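Local coordinates for uncharacterized protein (Deinococcus radiodurans, PDB 2A1V) that is of unknown function but belongs to the YjbR (DUF419) family of small alpha-beta proteins built on an antiparallel sheet, at residues Leu24-Phe29 / Val35-Tyr40; Lys43-Ala48 / Lys118-Ala123. All coordinates share one frame; numbering follows the deposited sequence.

Interaction 1. Residues Leu24-Phe29 / Val35-Tyr40; sequences LETFPF and VFKVGY
L24, E25 and T26 pair antiparallel with K37, F36 and V35, their strand axes 4.9 Å apart at closest and their directions 143° apart, so the pair is twisted. Four backbone hydrogen bonds hold it: L24 and K37 exchange N-H and C=O in both directions, and T26 and V35 do the same, with V35 N to T26 O at 2.8 Å. Between them E25 and F36 form the non-hydrogen-bonded pair. On their face of the sheet the extended E25 chain runs alongside F36, with E25 CG 3.6 Å from F36 CE2 and the carboxylate turned 74° from the ring plane. The methylenes suit the aromatic neighbour, while the carboxylate pairs with R14 of helix 10-17. With an alanine here, R14 would probably lose its carboxylate mate and F36 CE2 the methylene that lies against it. The other face carries L24, T26, V35 and K37. L24 CD1 lies 4.1 Å from G39 O, and the leucine also touches L41 and S44; the backbone angles of G39 call for glycine. V35 CG2, anti to the carbonyl carbon, packs tightly on P28 CD at 3.3 Å and meets F29 CE2 at 3.7 Å. P28 CG in turn lies over the centre of the F29 ring. Beside them, in the conformer given, the extended K37 chain brings NZ to donate to a water that also bonds T26 OG1. The chemistry implies a hairpin whose backbone carries four hydrogen bonds, with P28, F29 and V35 packed at its loop end, E25 offering carbon to a ring and K37 its charge to water.

Interaction 2. Residues Lys43-Ala48 / Lys118-Ala123; sequences KSRMYA and KGFTKA
K43 reaches from its strand to G119 and F120, near the junction of the last two helices. From CB, which points toward them, the chain leaves with CG anti to the backbone N (chi1 -172°) and bends at chi2. CD then comes to 4.1 Å from F120 CE2, and CE meets both ring and carbonyl, 3.8 Å from the same F120 CE2 and 3.4 Å from G119 O. At the tip K43 NZ donates to G119 O over 3.1 Å, in the carbonyl plane. The ammonium also lies 4.6 Å from the F120 ring centroid, 34° off the ring normal, an off-centre cation-pi contact, and it forms a salt bridge with E124 of the next helix. Lysine suits this place because its methylenes pass the ring before the charge meets its oxygens. K43 O lies at the ring's edge, in its plane, 3.8 Å from F120 CE2. Farther along the strand R45 CG, in the conformer given, packs 3.7 Å from F120 CE1. G119 has no side chain; a CB there would probably crowd R45 CG in that conformer. A strand of the antiparallel sheet is tied here to the segment joining the two C-terminal helices, a tertiary contact between sheet and helical layer in an alpha-beta fold.

Strand 33-38 stands between the two contacts: interaction 1 pairs it with the outermost strand 23-26, and its other edge bonds to strand 43-51, which carries interaction 2. V38 O accepts a probable hydrogen bond from R45 N at 2.8 Å and also packs against F120 CZ, so the two sites touch directly. Both are partly buried: interaction 1 runs from buried V35 and F36 to exposed P28 and F29, while in interaction 2 F120 is buried and R45 exposed. Interaction 1 covers 466 Å² and joins neighbours in sequence through regular backbone bonding; interaction 2 covers 192 Å², spans some 70 residues and relies on a lysine reaching a backbone carbonyl and a ring. The first extends the sheet, whereas the second ties it to the C-terminal helices.

Interaction 1. Residues Leu24-Phe29 / Val35-Tyr40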
ATOM      1  N   LEU A  24       3.304  -8.984   6.306  1.00 19.33           N
ATOM      2  CA  LEU A  24       3.146 -10.413   5.945  1.00 20.65           C
ATOM      3  C   LEU A  24       2.457 -10.506   4.572  1.00 20.42           C
ATOM      4  O   LEU A  24       1.485  -9.781   4.299  1.00 19.38           O
ATOM      5  CB  LEU A  24       2.200 -11.067   6.964  1.00 23.10           C
ATOM      6  CG  LEU A  24       2.453 -10.926   8.490  1.00 26.37           C
ATOM      7  CD1 LEU A  24       1.131 -10.755   9.317  1.00 27.33           C
ATOM      8  CD2 LEU A  24       3.261 -12.135   8.987  1.00 30.10           C
ATOM      9  N   GLU A  25       2.984 -11.364   3.711  1.00 20.63           N
ATOM     10  CA  GLU A  25       2.422 -11.657   2.421  1.00 20.55           C
ATOM     11  C   GLU A  25       1.564 -12.903   2.463  1.00 20.15           C
ATOM     12  O   GLU A  25       1.901 -13.888   3.111  1.00 20.65           O
ATOM     13  CB  GLU A  25       3.528 -11.886   1.422  1.00 20.81           C
ATOM     14  CG  GLU A  25       4.328 -10.639   1.131  1.00 21.00           C
ATOM     15  CD  GLU A  25       5.471 -10.945   0.160  1.00 22.01           C
ATOM     16  OE1 GLU A  25       5.367 -11.964  -0.537  1.00 24.41           O
ATOM     17  OE2 GLU A  25       6.446 -10.185   0.075  1.00 25.44           O
ATOM     18  N   THR A  26       0.427 -12.837   1.792  1.00 19.37           N
ATOM     19  CA  THR A  26      -0.507 -13.956   1.652  1.00 19.02           C
ATOM     20  C   THR A  26      -1.239 -13.824   0.317  1.00 18.38           C
ATOM     21  O   THR A  26      -1.173 -12.772  -0.354  1.00 16.99           O
ATOM     22  CB  THR A  26      -1.604 -14.035   2.775  1.00 19.88           C
ATOM     23  OG1 THR A  26      -2.272 -12.776   2.949  1.00 19.07           O
ATOM     24  CG2 THR A  26      -1.016 -14.518   4.072  1.00 21.97           C
ATOM     25  N   PHE A  27      -1.905 -14.916  -0.045  1.00 17.22           N
ATOM     26  CA  PHE A  27      -2.781 -15.011  -1.204  1.00 18.46           C
ATOM     27  C   PHE A  27      -4.143 -15.556  -0.700  1.00 19.07           C
ATOM     28  O   PHE A  27      -4.406 -16.735  -0.821  1.00 17.52           O
ATOM     29  CB  PHE A  27      -2.189 -15.989  -2.240  1.00 18.26           C
ATOM     30  CG  PHE A  27      -1.013 -15.457  -3.008  1.00 17.40           C
ATOM     31  CD1 PHE A  27      -1.194 -14.759  -4.183  1.00 15.99           C
ATOM     32  CD2 PHE A  27       0.269 -15.681  -2.568  1.00 17.74           C
ATOM     33  CE1 PHE A  27      -0.117 -14.303  -4.923  1.00 15.91           C
ATOM     34  CE2 PHE A  27       1.375 -15.204  -3.300  1.00 18.27           C
ATOM     35  CZ  PHE A  27       1.179 -14.533  -4.475  1.00 18.09           C
ATOM     36  N   PRO A  28      -4.961 -14.707  -0.036  1.00 19.64           N
ATOM     37  CA  PRO A  28      -6.195 -15.207   0.603  1.00 19.78           C
ATOM     38  C   PRO A  28      -7.396 -15.445  -0.346  1.00 20.15           C
ATOM     39  O   PRO A  28      -8.456 -15.908   0.088  1.00 19.84           O
ATOM     40  CB  PRO A  28      -6.537 -14.089   1.614  1.00 19.94           C
ATOM     41  CG  PRO A  28      -5.986 -12.842   0.965  1.00 18.77           C
ATOM     42  CD  PRO A  28      -4.795 -13.246   0.145  1.00 18.81           C
ATOM     43  N   PHE A  29      -7.235 -15.096  -1.610  1.00 21.08           N
ATOM     44  CA  PHE A  29      -8.237 -15.331  -2.632  1.00 21.82           C
ATOM     45  C   PHE A  29      -7.879 -16.625  -3.382  1.00 22.79           C
ATOM     46  O   PHE A  29      -6.916 -17.316  -3.032  1.00 23.30           O
ATOM     47  CB  PHE A  29      -8.316 -14.069  -3.496  1.00 23.51           C
ATOM     48  CG  PHE A  29      -8.500 -12.798  -2.653  1.00 24.29           C
ATOM     49  CD1 PHE A  29      -9.485 -12.745  -1.674  1.00 27.78           C
ATOM     50  CD2 PHE A  29      -7.623 -11.737  -2.735  1.00 25.82           C
ATOM     51  CE1 PHE A  29      -9.647 -11.599  -0.852  1.00 28.91           C
ATOM     52  CE2 PHE A  29      -7.790 -10.591  -1.944  1.00 26.65           C
ATOM     53  CZ  PHE A  29      -8.791 -10.527  -0.999  1.00 26.59           C
ATOM     54  N   VAL A  35      -1.537 -10.118  -1.210  1.00 17.83           N
ATOM     55  CA  VAL A  35      -2.050  -9.222  -0.177  1.00 17.02           C
ATOM     56  C   VAL A  35      -0.989  -9.017   0.912  1.00 16.22           C
ATOM     57  O   VAL A  35      -0.420  -9.954   1.445  1.00 15.45           O
ATOM     58  CB  VAL A  35      -3.355  -9.765   0.416  1.00 17.05           C
ATOM     59  CG1 VAL A  35      -3.976  -8.758   1.381  1.00 17.71           C
ATOM     60  CG2 VAL A  35      -4.368 -10.105  -0.683  1.00 17.14           C
ATOM     61  N   PHE A  36      -0.690  -7.760   1.171  1.00 16.29           N
ATOM     62  CA  PHE A  36       0.192  -7.358   2.261  1.00 16.15           C
ATOM     63  C   PHE A  36      -0.667  -6.927   3.426  1.00 15.65           C
ATOM     64  O   PHE A  36      -1.554  -6.066   3.293  1.00 15.39           O
ATOM     65  CB  PHE A  36       1.139  -6.227   1.852  1.00 16.07           C
ATOM     66  CG  PHE A  36       1.983  -6.550   0.668  1.00 18.06           C
ATOM     67  CD1 PHE A  36       1.528  -6.294  -0.620  1.00 16.57           C
ATOM     68  CD2 PHE A  36       3.258  -7.089   0.845  1.00 17.68           C
ATOM     69  CE1 PHE A  36       2.309  -6.592  -1.739  1.00 16.77           C
ATOM     70  CE2 PHE A  36       4.072  -7.360  -0.252  1.00 18.10           C
ATOM     71  CZ  PHE A  36       3.601  -7.123  -1.547  1.00 18.62           C
ATOM     72  N   LYS A  37      -0.407  -7.550   4.571  0.50 15.64           N
ATOM     73  CA  LYS A  37      -1.159  -7.303   5.790  0.50 14.90           C
ATOM     74  C   LYS A  37      -0.161  -6.940   6.888  0.50 14.92           C
ATOM     75  O   LYS A  37       1.014  -7.335   6.834  0.50 14.63           O
ATOM     76  CB  LYS A  37      -1.995  -8.534   6.160  0.50 14.85           C
ATOM     77  CG  LYS A  37      -3.161  -8.839   5.193  0.50 12.96           C
ATOM     78  CD  LYS A  37      -3.940 -10.121   5.563  0.50 12.72           C
ATOM     79  CE  LYS A  37      -5.305 -10.234   4.862  0.50 12.60           C
ATOM     80  NZ  LYS A  37      -6.089 -11.517   5.118  0.50  5.89           N
ATOM     81  N   VAL A  38      -0.623  -6.152   7.850  1.00 14.86           N
ATOM     82  CA  VAL A  38       0.171  -5.772   8.999  1.00 15.73           C
ATOM     83  C   VAL A  38      -0.547  -6.181  10.287  1.00 15.67           C
ATOM     84  O   VAL A  38      -1.781  -6.053  10.421  1.00 16.10           O
ATOM     85  CB  VAL A  38       0.482  -4.234   8.987  1.00 15.94           C
ATOM     86  CG1 VAL A  38      -0.790  -3.406   8.919  1.00 14.72           C
ATOM     87  CG2 VAL A  38       1.273  -3.803  10.185  1.00 14.68           C
ATOM     88  N   GLY A  39       0.240  -6.683  11.227  1.00 17.03           N
ATOM     89  CA  GLY A  39      -0.230  -6.911  12.584  1.00 18.85           C
ATOM     90  C   GLY A  39       0.208  -8.205  13.205  1.00 20.19           C
ATOM     91  O   GLY A  39       1.241  -8.724  12.863  1.00 20.95           O
ATOM     92  N   TYR A  40      -0.562  -8.697  14.169  1.00 21.84           N
ATOM     93  CA  TYR A  40      -0.237  -9.981  14.817  1.00 21.72           C
ATOM     94  C   TYR A  40      -0.581 -11.091  13.827  1.00 22.58           C
ATOM     95  O   TYR A  40      -1.375 -10.933  12.881  1.00 23.24           O
ATOM     96  CB  TYR A  40      -1.024 -10.197  16.145  1.00 21.78           C
ATOM     97  CG  TYR A  40      -0.996  -9.042  17.173  1.00 22.93           C
ATOM     98  CD1 TYR A  40      -1.845  -7.904  17.020  1.00 22.75           C
ATOM     99  CD2 TYR A  40      -0.158  -9.099  18.304  1.00 21.39           C
ATOM    100  CE1 TYR A  40      -1.875  -6.858  17.976  1.00 20.84           C
ATOM    101  CE2 TYR A  40      -0.153  -8.062  19.258  1.00 21.41           C
ATOM    102  CZ  TYR A  40      -1.006  -6.923  19.103  1.00 22.81           C
ATOM    103  OH  TYR A  40      -1.001  -5.874  20.038  1.00 16.10           O
TER
HETATM  104  O   HOH W   1      -4.440 -13.703   4.541  1.00 25.40           O

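Interaction 2. Residues Lys43-Ala48 / Lys118-Ala123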
ATOM      1  N   LYS A  43      -4.207 -11.344  14.200  1.00 22.30           N
ATOM      2  CA  LYS A  43      -5.001 -10.158  13.851  1.00 22.08           C
ATOM      3  C   LYS A  43      -4.186  -9.242  12.940  1.00 20.70           C
ATOM      4  O   LYS A  43      -3.453  -8.414  13.402  1.00 19.53           O
ATOM      5  CB  LYS A  43      -5.442  -9.400  15.107  1.00 22.16           C
ATOM      6  CG  LYS A  43      -6.456  -8.241  14.826  1.00 22.71           C
ATOM      7  CD  LYS A  43      -6.246  -7.095  15.858  1.00 24.33           C
ATOM      8  CE  LYS A  43      -6.708  -5.705  15.345  1.00 25.13           C
ATOM      9  NZ  LYS A  43      -6.852  -4.748  16.450  1.00 22.96           N
ATOM     10  N   SER A  44      -4.333  -9.411  11.638  1.00 20.24           N
ATOM     11  CA  SER A  44      -3.602  -8.613  10.682  1.00 20.27           C
ATOM     12  C   SER A  44      -4.547  -7.965   9.682  1.00 19.80           C
ATOM     13  O   SER A  44      -5.542  -8.558   9.297  1.00 21.71           O
ATOM     14  CB  SER A  44      -2.506  -9.444   9.989  1.00 20.13           C
ATOM     15  OG  SER A  44      -3.053 -10.497   9.258  1.00 19.31           O
ATOM     16  N   ARG A  45      -4.180  -6.780   9.226  0.60 19.68           N
ATOM     17  CA  ARG A  45      -5.046  -5.922   8.430  0.60 20.04           C
ATOM     18  C   ARG A  45      -4.383  -5.551   7.096  0.60 19.10           C
ATOM     19  O   ARG A  45      -3.265  -5.059   7.078  0.60 18.49           O
ATOM     20  CB  ARG A  45      -5.353  -4.627   9.212  0.60 21.06           C
ATOM     21  CG  ARG A  45      -6.051  -4.797  10.595  0.60 22.65           C
ATOM     22  CD  ARG A  45      -7.539  -5.128  10.484  0.60 27.15           C
ATOM     23  NE  ARG A  45      -7.793  -6.571  10.483  0.60 29.91           N
ATOM     24  CZ  ARG A  45      -8.364  -7.283  11.460  0.60 28.57           C
ATOM     25  NH1 ARG A  45      -8.804  -6.741  12.589  0.60 28.45           N
ATOM     26  NH2 ARG A  45      -8.498  -8.579  11.287  0.60 29.43           N
ATOM     27  N   MET A  46      -5.091  -5.765   5.992  1.00 18.75           N
ATOM     28  CA  MET A  46      -4.576  -5.472   4.657  1.00 19.99           C
ATOM     29  C   MET A  46      -4.286  -3.988   4.412  1.00 18.57           C
ATOM     30  O   MET A  46      -5.068  -3.119   4.788  1.00 18.04           O
ATOM     31  CB  MET A  46      -5.490  -6.044   3.552  1.00 19.24           C
ATOM     32  CG  MET A  46      -6.872  -5.520   3.555  1.00 24.07           C
ATOM     33  SD  MET A  46      -8.113  -6.489   2.589  1.00 28.66           S
ATOM     34  CE  MET A  46      -7.360  -6.481   1.018  1.00 31.86           C
ATOM     35  N   TYR A  47      -3.144  -3.716   3.770  1.00 17.37           N
ATOM     36  CA  TYR A  47      -2.789  -2.361   3.422  1.00 17.46           C
ATOM     37  C   TYR A  47      -2.357  -2.184   1.966  1.00 16.92           C
ATOM     38  O   TYR A  47      -2.178  -1.049   1.539  1.00 17.06           O
ATOM     39  CB  TYR A  47      -1.706  -1.820   4.390  1.00 16.87           C
ATOM     40  CG  TYR A  47      -0.334  -2.428   4.237  1.00 17.95           C
ATOM     41  CD1 TYR A  47       0.574  -1.929   3.302  1.00 17.18           C
ATOM     42  CD2 TYR A  47       0.063  -3.532   5.023  1.00 16.86           C
ATOM     43  CE1 TYR A  47       1.832  -2.506   3.155  1.00 16.15           C
ATOM     44  CE2 TYR A  47       1.307  -4.108   4.868  1.00 15.46           C
ATOM     45  CZ  TYR A  47       2.198  -3.582   3.951  1.00 15.76           C
ATOM     46  OH  TYR A  47       3.450  -4.145   3.801  1.00 15.78           O
ATOM     47  N   ALA A  48      -2.101  -3.273   1.241  1.00 16.19           N
ATOM     48  CA  ALA A  48      -1.803  -3.185  -0.190  1.00 16.55           C
ATOM     49  C   ALA A  48      -2.149  -4.512  -0.862  1.00 16.79           C
ATOM     50  O   ALA A  48      -2.058  -5.558  -0.228  1.00 16.67           O
ATOM     51  CB  ALA A  48      -0.405  -2.860  -0.418  1.00 15.97           C
ATOM     52  N   LYS A 118      -5.545   3.266  11.958  1.00 24.07           N
ATOM     53  CA  LYS A 118      -6.995   3.028  12.002  1.00 23.84           C
ATOM     54  C   LYS A 118      -7.381   1.667  12.569  1.00 24.23           C
ATOM     55  O   LYS A 118      -8.438   1.558  13.202  1.00 25.55           O
ATOM     56  CB  LYS A 118      -7.645   3.239  10.630  1.00 25.56           C
ATOM     57  CG  LYS A 118      -9.184   3.049  10.624  1.00 28.02           C
ATOM     58  CD  LYS A 118      -9.889   4.267  11.285  1.00 32.67           C
ATOM     59  CE  LYS A 118     -11.242   3.886  11.922  1.00 36.32           C
ATOM     60  NZ  LYS A 118     -11.105   3.153  13.269  1.00 39.93           N
ATOM     61  N   GLY A 119      -6.535   0.654  12.398  1.00 22.33           N
ATOM     62  CA  GLY A 119      -6.916  -0.718  12.665  1.00 21.58           C
ATOM     63  C   GLY A 119      -6.434  -1.288  13.981  1.00 21.30           C
ATOM     64  O   GLY A 119      -6.799  -2.415  14.339  1.00 21.17           O
ATOM     65  N   PHE A 120      -5.609  -0.508  14.685  1.00 20.81           N
ATOM     66  CA  PHE A 120      -4.909  -0.902  15.927  1.00 20.38           C
ATOM     67  C   PHE A 120      -4.992   0.283  16.904  1.00 20.76           C
ATOM     68  O   PHE A 120      -5.038   1.439  16.490  1.00 20.64           O
ATOM     69  CB  PHE A 120      -3.438  -1.233  15.621  1.00 19.27           C
ATOM     70  CG  PHE A 120      -3.293  -2.415  14.729  1.00 18.48           C
ATOM     71  CD1 PHE A 120      -3.366  -2.282  13.366  1.00 16.66           C
ATOM     72  CD2 PHE A 120      -3.184  -3.680  15.261  1.00 19.00           C
ATOM     73  CE1 PHE A 120      -3.311  -3.361  12.557  1.00 13.55           C
ATOM     74  CE2 PHE A 120      -3.131  -4.774  14.436  1.00 20.47           C
ATOM     75  CZ  PHE A 120      -3.189  -4.603  13.080  1.00 19.70           C
ATOM     76  N   THR A 121      -5.051  -0.011  18.185  1.00 20.86           N
ATOM     77  CA  THR A 121      -5.078   1.033  19.181  1.00 21.18           C
ATOM     78  C   THR A 121      -3.660   1.411  19.532  1.00 21.80           C
ATOM     79  O   THR A 121      -2.706   0.731  19.183  1.00 20.27           O
ATOM     80  CB  THR A 121      -5.816   0.610  20.452  1.00 21.19           C
ATOM     81  OG1 THR A 121      -5.150  -0.480  21.068  1.00 20.26           O
ATOM     82  CG2 THR A 121      -7.252   0.235  20.136  1.00 23.26           C
ATOM     83  N   LYS A 122      -3.559   2.546  20.202  1.00 23.81           N
ATOM     84  CA  LYS A 122      -2.326   3.013  20.802  1.00 25.03           C
ATOM     85  C   LYS A 122      -1.618   1.929  21.615  1.00 23.66           C
ATOM     86  O   LYS A 122      -0.404   1.745  21.465  1.00 22.76           O
ATOM     87  CB  LYS A 122      -2.644   4.260  21.647  1.00 26.36           C
ATOM     88  CG  LYS A 122      -1.552   4.628  22.641  1.00 28.35           C
ATOM     89  CD  LYS A 122      -1.689   6.087  23.149  1.00 30.75           C
ATOM     90  CE  LYS A 122      -0.374   6.508  23.860  1.00 35.32           C
ATOM     91  NZ  LYS A 122       0.609   6.954  22.794  1.00 37.62           N
ATOM     92  N   ALA A 123      -2.357   1.181  22.439  1.00 22.54           N
ATOM     93  CA  ALA A 123      -1.719   0.062  23.207  1.00 22.49           C
ATOM     94  C   ALA A 123      -1.170  -1.049  22.315  1.00 21.01           C
ATOM     95  O   ALA A 123      -0.104  -1.578  22.577  1.00 20.16           O
ATOM     96  CB  ALA A 123      -2.720  -0.572  24.206  1.00 22.46           C
TER